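Local coordinates for hypothetical protein Atu2299 (Agrobacterium tumefaciens, PDB 2HLY) that is of unknown function but belongs to the DUF2026 family, which is grouped with the papain-like (clan CA) peptidases, at residues T11-I16 / F173-K178. Residues are numbered along the deposited sequence; the frame is centred on the assembly and turned at random.
Sequences TDYFRI and FRKSPK
Arg15 NH1 reaches into the loop 173-178 and gives hydrogen bonds to two backbone carbonyls, Lys178 O at 2.7 Å and Arg174 O at 2.8 Å. The first oxygen lies in the guanidinium plane and also receives a weak bond from NH2; the second is approached from above its carbonyl plane. With CA of Ser176 3.5 Å above the centre of one guanidinium face, the backbone wraps round the arginine head, and the bond from Lys178 N to Lys175 O closes a type VIa beta turn around the cis peptide before Pro177. The Arg15 side chain is extended from CG to NE (chi2 -175°, chi3 171°), spanning from the helix to these carbonyls.

One turn back, Asp12 OD1 accepts a hydrogen bond from Ser176 N at 2.7 Å, on its syn side, with an N-H...O angle of 168°. Asp12 OD2 accepts one from a water that also donates to Ser176 O, so the carboxylate holds Ser176 N directly and Ser176 O through the water. Beyond this polar pair, Ile16 CG1 packs 3.5 Å from Phe173 CE1 and its CD1 lies over one ring face, while Arg15 CB meets the ring edge.

The contact ties the start of helix 10-24 to the loop leading from helix 160-172 to strand 183-187, and helix 31-50 joins them through Ile45, touching Ile16 and Phe173, and Tyr50, touching Asp12 and Phe173.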
ATOM      1  N   THR A  11      11.872   1.933   8.608  1.00  9.17           N
ATOM      2  CA  THR A  11      12.788   1.622   7.535  1.00  9.90           C
ATOM      3  C   THR A  11      12.331   0.393   6.747  1.00  9.98           C
ATOM      4  O   THR A  11      12.491   0.337   5.523  1.00 10.27           O
ATOM      5  CB  THR A  11      14.246   1.499   8.044  1.00 10.62           C
ATOM      6  OG1 THR A  11      15.144   1.593   6.928  1.00 11.93           O
ATOM      7  CG2 THR A  11      14.457   0.211   8.844  1.00 12.37           C
ATOM      8  N   ASP A  12      11.727  -0.565   7.448  1.00  9.60           N
ATOM      9  CA  ASP A  12      11.244  -1.803   6.818  1.00  9.52           C
ATOM     10  C   ASP A  12       9.950  -1.559   6.030  1.00  9.08           C
ATOM     11  O   ASP A  12       9.715  -2.158   4.973  1.00  9.42           O
ATOM     12  CB  ASP A  12      11.086  -2.893   7.880  1.00 10.35           C
ATOM     13  CG  ASP A  12      12.436  -3.367   8.418  1.00 10.64           C
ATOM     14  OD1 ASP A  12      13.396  -3.430   7.616  1.00 11.65           O
ATOM     15  OD2 ASP A  12      12.541  -3.674   9.629  1.00 12.05           O
ATOM     16  N   TYR A  13       9.118  -0.668   6.544  1.00  8.91           N
ATOM     17  CA  TYR A  13       7.957  -0.216   5.783  1.00  8.35           C
ATOM     18  C   TYR A  13       8.416   0.341   4.437  1.00  8.02           C
ATOM     19  O   TYR A  13       7.842   0.027   3.392  1.00  7.47           O
ATOM     20  CB  TYR A  13       7.213   0.851   6.576  1.00  8.09           C
ATOM     21  CG  TYR A  13       6.148   1.602   5.787  1.00  7.72           C
ATOM     22  CD1 TYR A  13       4.792   1.258   5.884  1.00  8.49           C
ATOM     23  CD2 TYR A  13       6.494   2.686   4.982  1.00  8.04           C
ATOM     24  CE1 TYR A  13       3.812   1.965   5.177  1.00  8.42           C
ATOM     25  CE2 TYR A  13       5.527   3.392   4.271  1.00  8.24           C
ATOM     26  CZ  TYR A  13       4.192   3.044   4.390  1.00  6.97           C
ATOM     27  OH  TYR A  13       3.266   3.801   3.703  1.00  8.47           O
ATOM     28  N   PHE A  14       9.445   1.192   4.448  1.00  7.59           N
ATOM     29  CA  PHE A  14       9.948   1.726   3.194  1.00  8.22           C
ATOM     30  C   PHE A  14      10.544   0.645   2.290  1.00  8.70           C
ATOM     31  O   PHE A  14      10.387   0.711   1.079  1.00  8.73           O
ATOM     32  CB  PHE A  14      10.935   2.870   3.443  1.00  8.67           C
ATOM     33  CG  PHE A  14      10.286   4.145   3.919  1.00  8.51           C
ATOM     34  CD1 PHE A  14       9.121   4.630   3.321  1.00  9.23           C
ATOM     35  CD2 PHE A  14      10.859   4.878   4.969  1.00 10.94           C
ATOM     36  CE1 PHE A  14       8.538   5.834   3.755  1.00 10.77           C
ATOM     37  CE2 PHE A  14      10.275   6.072   5.405  1.00 11.40           C
ATOM     38  CZ  PHE A  14       9.117   6.542   4.800  1.00 10.77           C
ATOM     39  N   ARG A  15      11.234  -0.341   2.868  1.00  8.57           N
ATOM     40  CA  ARG A  15      11.729  -1.486   2.066  1.00  9.24           C
ATOM     41  C   ARG A  15      10.569  -2.156   1.331  1.00  8.98           C
ATOM     42  O   ARG A  15      10.675  -2.496   0.136  1.00 10.36           O
ATOM     43  CB  ARG A  15      12.422  -2.508   2.963  1.00  9.54           C
ATOM     44  CG  ARG A  15      13.792  -2.024   3.443  1.00 11.08           C
ATOM     45  CD  ARG A  15      14.507  -3.124   4.241  1.00 12.89           C
ATOM     46  NE  ARG A  15      15.887  -2.723   4.508  1.00 12.83           N
ATOM     47  CZ  ARG A  15      16.928  -3.555   4.539  1.00 13.29           C
ATOM     48  NH1 ARG A  15      16.765  -4.861   4.340  1.00 13.59           N
ATOM     49  NH2 ARG A  15      18.138  -3.072   4.776  1.00 15.12           N
ATOM     50  N   ILE A  16       9.455  -2.336   2.035  1.00  8.76           N
ATOM     51  CA  ILE A  16       8.285  -3.015   1.451  1.00  9.10           C
ATOM     52  C   ILE A  16       7.701  -2.181   0.312  1.00  8.97           C
ATOM     53  O   ILE A  16       7.463  -2.681  -0.793  1.00  8.81           O
ATOM     54  CB  ILE A  16       7.212  -3.344   2.522  1.00  8.57           C
ATOM     55  CG1 ILE A  16       7.768  -4.390   3.498  1.00  9.60           C
ATOM     56  CG2 ILE A  16       5.918  -3.845   1.862  1.00  9.71           C
ATOM     57  CD1 ILE A  16       6.920  -4.598   4.770  1.00  9.87           C
ATOM     58  N   PHE A 173      12.193  -8.937  -0.224  1.00 10.57           N
ATOM     59  CA  PHE A 173      12.181  -8.243   1.061  1.00 10.93           C
ATOM     60  C   PHE A 173      12.999  -8.971   2.124  1.00 11.42           C
ATOM     61  O   PHE A 173      12.861 -10.177   2.277  1.00 11.35           O
ATOM     62  CB  PHE A 173      10.741  -8.063   1.565  1.00 10.73           C
ATOM     63  CG  PHE A 173      10.674  -7.518   2.966  1.00 10.64           C
ATOM     64  CD1 PHE A 173      10.900  -6.156   3.204  1.00  9.91           C
ATOM     65  CD2 PHE A 173      10.463  -8.366   4.052  1.00 10.76           C
ATOM     66  CE1 PHE A 173      10.861  -5.655   4.498  1.00  9.16           C
ATOM     67  CE2 PHE A 173      10.436  -7.879   5.353  1.00  9.20           C
ATOM     68  CZ  PHE A 173      10.636  -6.511   5.583  1.00  8.99           C
ATOM     69  N   ARG A 174      13.829  -8.216   2.850  1.00 11.66           N
ATOM     70  CA  ARG A 174      14.544  -8.687   4.043  1.00 12.41           C
ATOM     71  C   ARG A 174      14.417  -7.590   5.084  1.00 11.70           C
ATOM     72  O   ARG A 174      14.445  -6.401   4.735  1.00 11.60           O
ATOM     73  CB  ARG A 174      16.032  -8.924   3.754  1.00 12.74           C
ATOM     74  CG  ARG A 174      16.302 -10.020   2.745  1.00 14.32           C
ATOM     75  CD  ARG A 174      17.759 -10.103   2.333  1.00 15.53           C
ATOM     76  NE  ARG A 174      17.837 -11.030   1.207  1.00 20.63           N
ATOM     77  CZ  ARG A 174      18.211 -12.305   1.297  1.00 21.89           C
ATOM     78  NH1 ARG A 174      18.220 -13.063   0.205  1.00 24.34           N
ATOM     79  NH2 ARG A 174      18.606 -12.816   2.457  1.00 24.37           N
ATOM     80  N   LYS A 175      14.298  -7.973   6.350  1.00 11.17           N
ATOM     81  CA  LYS A 175      14.259  -6.952   7.406  1.00 12.20           C
ATOM     82  C   LYS A 175      15.627  -6.285   7.529  1.00 12.79           C
ATOM     83  O   LYS A 175      16.669  -6.928   7.373  1.00 13.53           O
ATOM     84  CB  LYS A 175      13.838  -7.540   8.748  1.00 12.61           C
ATOM     85  CG  LYS A 175      12.422  -8.060   8.762  1.00 13.15           C
ATOM     86  CD  LYS A 175      12.073  -8.687  10.090  1.00 12.95           C
ATOM     87  CE  LYS A 175      10.769  -9.445  10.027  1.00 14.49           C
ATOM     88  NZ  LYS A 175      10.427 -10.020  11.343  1.00 14.47           N
ATOM     89  N   SER A 176      15.620  -4.983   7.793  1.00 13.24           N
ATOM     90  CA  SER A 176      16.859  -4.249   8.044  1.00 14.67           C
ATOM     91  C   SER A 176      17.608  -4.872   9.232  1.00 14.78           C
ATOM     92  O   SER A 176      16.979  -5.325  10.187  1.00 14.40           O
ATOM     93  CB  SER A 176      16.548  -2.772   8.321  1.00 14.99           C
ATOM     94  OG  SER A 176      17.742  -2.020   8.449  1.00 18.40           O
ATOM     95  N   PRO A 177      18.955  -4.888   9.187  1.00 16.11           N
ATOM     96  CA  PRO A 177      19.872  -4.342   8.205  1.00 17.03           C
ATOM     97  C   PRO A 177      20.318  -5.312   7.105  1.00 17.69           C
ATOM     98  O   PRO A 177      21.318  -5.050   6.430  1.00 18.23           O
ATOM     99  CB  PRO A 177      21.085  -3.981   9.070  1.00 17.40           C
ATOM    100  CG  PRO A 177      21.129  -5.082  10.073  1.00 16.95           C
ATOM    101  CD  PRO A 177      19.688  -5.518  10.308  1.00 16.35           C
ATOM    102  N   LYS A 178      19.620  -6.429   6.922  1.00 18.18           N
ATOM    103  CA  LYS A 178      20.104  -7.424   5.964  1.00 19.71           C
ATOM    104  C   LYS A 178      19.901  -7.013   4.517  1.00 19.63           C
ATOM    105  O   LYS A 178      19.116  -6.126   4.239  1.00 19.89           O
ATOM    106  CB  LYS A 178      19.267  -8.717   6.062  1.00 19.76           C
ATOM    107  CG  LYS A 178      18.868  -9.255   7.428  1.00 20.72           C
ATOM    108  CD  LYS A 178      17.842 -10.422   7.302  1.00 21.52           C
ATOM    109  CE  LYS A 178      18.428 -11.688   6.630  1.00 23.86           C
ATOM    110  NZ  LYS A 178      17.453 -12.855   6.530  1.00 24.17           N
TER
HETATM  111  O   HOH W   1      14.640  -4.409  10.999  1.00 17.10           O
HETATM  112  O   HOH W   2      21.165  -3.251   4.149  1.00 27.69           O
HETATM  113  O   HOH W   3      19.372  -0.753   6.678  1.00 38.63           O